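Local atomic coordinates of cleavage and polyadenylation specificity factor 100 KD subunit (Methanosarcina mazei, PDB entry 2XR1), a protein that probably terminates transcription genome-wide by cleaving nascent RNA, acting as a two-zinc endonuclease and 5'-3' exonuclease. Residues Q251-V254 with P255-F258; L275-L278 with L279-Y283; K487-S491 with H492-Q496. All coordinates share one frame; numbering follows the deposited sequence.

Overall arrangement
Contacts 1 and 2 lie in the metallo-beta-lactamase part of the chain, and contact 3 lies in the beta-CASP part. The centres of contacts 1 and 2 are 11 Å apart, and the two touch. Gln251 OE1 is 2.7 Å from Gln280 NE2, a probable hydrogen bond, and Pro255 CG packs 3.4 Å from Gln280 OE1. Both contacts lie close to the zinc ligands. The side chains of Gln251 and Leu279 are each about 9 Å from a bound zinc ion. Contact 3 is away from the metal site. Its nearest atoms are about 7 Å from those of contact 2 and about 16 Å from those of contact 1.

Contact 1 of 3, residues Q251-V254 with P255-F258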
# COMPACT_ATOMS: atom_id res chain seq x y z
N GLN B 251 14.06 13.56 -9.52
CA GLN B 251 15.23 12.68 -9.52
C GLN B 251 16.12 12.88 -8.28
O GLN B 251 16.96 12.04 -7.95
CB GLN B 251 16.06 12.87 -10.79
CG GLN B 251 16.50 14.34 -11.19
CD GLN B 251 17.72 14.87 -10.44
OE1 GLN B 251 18.31 14.16 -9.61
NE2 GLN B 251 18.11 16.10 -10.71
N GLY B 252 15.93 13.98 -7.57
CA GLY B 252 16.89 14.37 -6.55
C GLY B 252 17.24 13.39 -5.44
O GLY B 252 18.30 13.49 -4.86
N LEU B 253 16.34 12.47 -5.13
CA LEU B 253 16.61 11.46 -4.12
C LEU B 253 16.81 10.07 -4.70
O LEU B 253 16.98 9.10 -3.96
CB LEU B 253 15.51 11.45 -3.08
CG LEU B 253 15.56 12.65 -2.10
CD1 LEU B 253 14.37 12.58 -1.18
CD2 LEU B 253 16.82 12.68 -1.32
N VAL B 254 16.92 9.97 -6.02
CA VAL B 254 17.25 8.69 -6.59
C VAL B 254 18.56 8.14 -6.02
O VAL B 254 18.66 6.94 -5.80
CB VAL B 254 17.29 8.73 -8.11
CG1 VAL B 254 17.96 7.42 -8.70
CG2 VAL B 254 15.88 8.94 -8.63
N PRO B 255 19.56 8.99 -5.78
CA PRO B 255 20.72 8.41 -5.17
C PRO B 255 20.50 7.91 -3.75
O PRO B 255 21.26 7.07 -3.30
CB PRO B 255 21.76 9.55 -5.20
CG PRO B 255 21.37 10.36 -6.33
CD PRO B 255 19.83 10.33 -6.30
N LEU B 256 19.50 8.42 -3.03
CA LEU B 256 19.23 7.93 -1.68
C LEU B 256 18.77 6.47 -1.74
O LEU B 256 19.06 5.68 -0.86
CB LEU B 256 18.14 8.79 -1.02
CG LEU B 256 17.85 8.62 0.47
CD1 LEU B 256 19.08 8.81 1.30
CD2 LEU B 256 16.83 9.60 0.86
N LEU B 257 18.03 6.13 -2.81
CA LEU B 257 17.64 4.73 -3.05
C LEU B 257 18.87 3.84 -3.07
O LEU B 257 18.88 2.78 -2.44
CB LEU B 257 16.88 4.57 -4.36
CG LEU B 257 15.54 5.30 -4.41
CD1 LEU B 257 14.84 5.22 -5.76
CD2 LEU B 257 14.62 4.78 -3.32
N PHE B 258 19.91 4.28 -3.76
CA PHE B 258 21.14 3.49 -3.80
C PHE B 258 21.85 3.44 -2.42
O PHE B 258 22.37 2.40 -2.01
CB PHE B 258 22.05 4.00 -4.91
CG PHE B 258 21.56 3.63 -6.27
CD1 PHE B 258 21.81 2.39 -6.79
CD2 PHE B 258 20.82 4.50 -7.00
CE1 PHE B 258 21.37 2.05 -8.01
CE2 PHE B 258 20.35 4.15 -8.24
CZ PHE B 258 20.62 2.93 -8.73
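Leu253 O faces the first turn of helix 254-259. It lies 2.8 Å from Leu256 N and 3.4 Å from Leu257 N, and both hydrogen bonds are weak. The shorter one is strongly bent, 130° at the hydrogen. A third weak bond joins Leu257 N to Val254 O at 3.2 Å. The side chains of Leu253 and Leu256 run side by side in the same direction, and their CD2 methyls meet at 3.8 Å. Val254 turns its CG1 branch anti to the backbone N (chi1 167°), which leads it along the helix to Phe258 CE2 at 4.1 Å. Val254 O approaches the same ring obliquely, 3.5 Å from Phe258 CD2. Pro255 lacks an N-H, but the first turn of a helix does not need one there.

Leu253 is the N-cap. A type I turn from Gln251 to Val254 leads into the helix, closed by Val254 N on Gln251 O at 2.8 Å. This turn directly follows the His-x-His-x-Asp-His zinc motif of the metallo-beta-lactamase fold, which ends at His250.

Further out, the Gln251 amide has a partner at both ends: OE1 probably bonds to Gln280 NE2, and NE2 bonds to Ala246 O within the zinc motif. Tyr296 OH bonds to Gly252 O. Thr304 of helix 299-306 packs on Val254, Pro255 and Phe258.

Contact 2 of 3, residues L275-L278 with L279-Y283; sequences LMVL and LQLDY
The torsions of Met276 and Gln280 set their side chains next to each other on successive turns of helix 270-290. A chi1 of 166° turns Met276 CG away from the backbone N, beside the carbonyl carbon. In Gln280 the CG is anti to the carbonyl carbon instead (chi1 -75°), and the chain beyond it is extended. The two side chains then run alongside each other in the same direction. Gln280 NE2 lies 3.2 Å from Met276 CG and 3.7 Å from Met276 SD. The methionine chain bends at chi3 beyond this point. The probable hydrogen bond of Gln280 NE2 goes outside this helix, to Gln251 OE1.

Val277 and Leu281 form a second such pair. The CG1 methyl of Val277 meets CD1 of Leu281 at 4.0 Å. Leu281 also lays its CG over the backbone, 3.4 Å from Val277 O. Leu279 does the same one turn on from Leu275, with CG 3.5 Å from Leu275 O.

Regular helical bonds join the two segments. Leu279 N donates to Leu275 O at 2.8 Å and is nearly straight, at 174°. Gln280 N, Leu281 N and Asp282 N bond in turn to Met276 O, Val277 O and Leu278 O.

Leu275 and Leu278 pack on Ile457 of helix 451-460, in the beta-CASP region, while Val277 and Leu281 rest on helix 299-306. Met276 and Leu279 touch Gln251, and the Leu279 side chain is about 5 Å from that of the zinc ligand His247. This is a helix of the metallo-beta-lactamase fold, following strand 266-268 and in contact with both the zinc-binding motif and the beta-CASP region.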
# COMPACT_ATOMS: atom_id res chain seq x y z
N LEU B 275 21.52 15.86 -17.36
CA LEU B 275 21.04 16.92 -16.50
C LEU B 275 20.98 16.44 -15.07
O LEU B 275 21.42 17.14 -14.18
CB LEU B 275 19.68 17.43 -16.96
CG LEU B 275 19.71 18.15 -18.31
CD1 LEU B 275 18.32 18.28 -18.99
CD2 LEU B 275 20.43 19.46 -18.13
N MET B 276 20.50 15.22 -14.87
CA MET B 276 20.36 14.63 -13.56
C MET B 276 21.70 14.60 -12.82
O MET B 276 21.78 14.93 -11.63
CB MET B 276 19.83 13.20 -13.71
CG MET B 276 19.93 12.34 -12.45
SD MET B 276 18.89 10.85 -12.61
CE MET B 276 19.90 9.83 -13.71
N VAL B 277 22.76 14.19 -13.51
CA VAL B 277 24.08 14.18 -12.89
C VAL B 277 24.50 15.60 -12.51
O VAL B 277 25.01 15.85 -11.41
CB VAL B 277 25.14 13.49 -13.81
CG1 VAL B 277 26.58 13.84 -13.41
CG2 VAL B 277 24.92 11.97 -13.78
N LEU B 278 24.28 16.53 -13.42
CA LEU B 278 24.65 17.93 -13.19
C LEU B 278 23.93 18.49 -11.99
O LEU B 278 24.56 19.04 -11.07
CB LEU B 278 24.27 18.78 -14.40
CG LEU B 278 24.69 20.24 -14.30
CD1 LEU B 278 26.19 20.31 -14.28
CD2 LEU B 278 24.12 21.01 -15.44
N LEU B 279 22.61 18.35 -11.99
CA LEU B 279 21.82 18.90 -10.91
C LEU B 279 22.06 18.20 -9.59
O LEU B 279 22.03 18.83 -8.57
CB LEU B 279 20.33 18.86 -11.23
CG LEU B 279 19.85 19.71 -12.40
CD1 LEU B 279 18.35 19.46 -12.61
CD2 LEU B 279 20.21 21.18 -12.17
N GLN B 280 22.29 16.90 -9.60
CA GLN B 280 22.53 16.18 -8.37
C GLN B 280 23.84 16.61 -7.71
O GLN B 280 23.87 16.95 -6.53
CB GLN B 280 22.50 14.67 -8.61
CG GLN B 280 21.09 14.10 -8.80
CD GLN B 280 21.08 12.61 -9.10
OE1 GLN B 280 22.11 11.99 -9.18
NE2 GLN B 280 19.89 12.03 -9.25
N LEU B 281 24.93 16.60 -8.47
CA LEU B 281 26.23 16.98 -7.90
C LEU B 281 26.14 18.38 -7.37
O LEU B 281 26.74 18.69 -6.37
CB LEU B 281 27.37 16.93 -8.93
CG LEU B 281 27.76 15.53 -9.41
CD1 LEU B 281 28.75 15.56 -10.56
CD2 LEU B 281 28.33 14.73 -8.26
N ASP B 282 25.40 19.23 -8.06
CA ASP B 282 25.23 20.60 -7.62
C ASP B 282 24.37 20.70 -6.37
O ASP B 282 24.59 21.55 -5.53
CB ASP B 282 24.60 21.43 -8.71
CG ASP B 282 24.51 22.89 -8.35
OD1 ASP B 282 25.55 23.50 -8.03
OD2 ASP B 282 23.37 23.44 -8.37
N TYR B 283 23.37 19.86 -6.26
CA TYR B 283 22.49 19.90 -5.12
C TYR B 283 23.30 19.70 -3.87
O TYR B 283 23.26 20.56 -2.98
CB TYR B 283 21.42 18.83 -5.23
CG TYR B 283 20.52 18.65 -4.02
CD1 TYR B 283 19.87 19.72 -3.43
CD2 TYR B 283 20.27 17.37 -3.50
CE1 TYR B 283 19.01 19.53 -2.34
CE2 TYR B 283 19.42 17.17 -2.42
CZ TYR B 283 18.78 18.25 -1.85
OH TYR B 283 17.94 18.01 -0.78

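Contact 3 of 3, residues K487-S491 with H492-Q496; sequences KPVDS and HEARQ
The Arg495 guanidinium has Ser491 O over one face, 4.0 Å above the plane and offset toward the rim. Asp490 O reaches the group obliquely, 3.7 Å from Arg495 NH2. Val489 CG2 also stands oblique to it and packs 4.3 Å from Arg495 CB. The guanidinium is held from outside by a salt bridge from Arg495 NE to Asp448.

Ser491 is the N-cap of helix 492-500. Its OG is anti to the backbone N (chi1 164°), which points it at the start of the helix. There it accepts from Ala494 N at 2.9 Å, with an angle of 153° at the hydrogen. The Ala494 and Ser491 CB atoms touch at 3.7 Å beside this bond. A weak backbone bond, Arg495 N to Ser491 O at 3.4 Å, closes the turn.

Asp490 OD1 accepts from Met450 N, and this ties the loop to the residues just after strand 445-448. The contact thus joins strand 486-489, an outermost strand, within this chain, of the parallel beta-CASP sheet, to the helix that follows it. Strand 445-448 lies beside it in the sheet, and Tyr522 of helix 518-526 packs on both Val489 and Arg495.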
# COMPACT_ATOMS: atom_id res chain seq x y z
N LYS B 487 26.59 36.38 -20.47
CA LYS B 487 27.86 36.32 -19.79
C LYS B 487 27.71 35.36 -18.64
O LYS B 487 27.02 35.65 -17.69
CB LYS B 487 28.30 37.70 -19.23
CG LYS B 487 28.19 38.91 -20.17
CD LYS B 487 29.08 38.81 -21.37
CE LYS B 487 29.16 40.13 -22.12
NZ LYS B 487 27.79 40.53 -22.58
N PRO B 488 28.37 34.21 -18.68
CA PRO B 488 28.23 33.30 -17.54
C PRO B 488 29.09 33.71 -16.36
O PRO B 488 30.07 34.41 -16.50
CB PRO B 488 28.71 31.95 -18.09
CG PRO B 488 28.99 32.17 -19.54
CD PRO B 488 29.24 33.63 -19.70
N VAL B 489 28.72 33.22 -15.19
CA VAL B 489 29.44 33.48 -13.95
C VAL B 489 29.18 32.32 -13.03
O VAL B 489 28.01 32.02 -12.75
CB VAL B 489 28.91 34.76 -13.24
CG1 VAL B 489 27.56 35.21 -13.80
CG2 VAL B 489 28.81 34.53 -11.74
N ASP B 490 30.22 31.64 -12.59
CA ASP B 490 30.06 30.63 -11.53
C ASP B 490 31.20 30.74 -10.50
O ASP B 490 31.04 30.36 -9.33
CB ASP B 490 29.86 29.22 -12.11
CG ASP B 490 28.51 29.05 -12.87
OD1 ASP B 490 27.42 29.05 -12.23
OD2 ASP B 490 28.55 28.90 -14.13
N SER B 491 32.35 31.29 -10.93
CA SER B 491 33.25 31.94 -9.98
C SER B 491 32.44 32.82 -9.01
O SER B 491 31.56 33.58 -9.43
CB SER B 491 34.24 32.83 -10.70
OG SER B 491 34.86 33.72 -9.78
N HIS B 492 32.74 32.70 -7.72
CA HIS B 492 32.28 33.66 -6.72
C HIS B 492 32.99 35.01 -6.89
O HIS B 492 32.41 36.08 -6.67
CB HIS B 492 32.51 33.10 -5.31
CG HIS B 492 32.63 34.16 -4.25
ND1 HIS B 492 33.85 34.63 -3.80
CD2 HIS B 492 31.68 34.86 -3.58
CE1 HIS B 492 33.64 35.56 -2.88
NE2 HIS B 492 32.34 35.71 -2.73
N GLU B 493 34.27 34.98 -7.27
CA GLU B 493 35.00 36.21 -7.54
C GLU B 493 34.32 37.05 -8.65
O GLU B 493 34.29 38.27 -8.57
CB GLU B 493 36.45 35.92 -7.94
CG GLU B 493 37.27 35.02 -6.97
CD GLU B 493 37.88 35.77 -5.79
OE1 GLU B 493 37.12 36.16 -4.87
OE2 GLU B 493 39.13 35.95 -5.78
N ALA B 494 33.79 36.39 -9.66
CA ALA B 494 33.10 37.07 -10.77
C ALA B 494 31.76 37.67 -10.33
O ALA B 494 31.39 38.76 -10.76
CB ALA B 494 32.87 36.08 -11.94
N ARG B 495 31.03 36.93 -9.48
CA ARG B 495 29.78 37.40 -8.88
C ARG B 495 29.93 38.77 -8.21
O ARG B 495 29.12 39.67 -8.43
CB ARG B 495 29.29 36.38 -7.84
CG ARG B 495 27.89 36.64 -7.34
CD ARG B 495 27.27 35.41 -6.67
NE ARG B 495 27.36 34.22 -7.51
CZ ARG B 495 28.07 33.13 -7.23
NH1 ARG B 495 28.78 33.03 -6.12
NH2 ARG B 495 28.05 32.10 -8.08
N GLN B 496 30.97 38.92 -7.40
CA GLN B 496 31.18 40.16 -6.66
C GLN B 496 31.38 41.36 -7.57
O GLN B 496 30.97 42.46 -7.22
CB GLN B 496 32.36 40.03 -5.70
CG GLN B 496 32.12 39.02 -4.57
CD GLN B 496 31.06 39.47 -3.56
OE1 GLN B 496 31.22 40.49 -2.89
NE2 GLN B 496 29.99 38.70 -3.43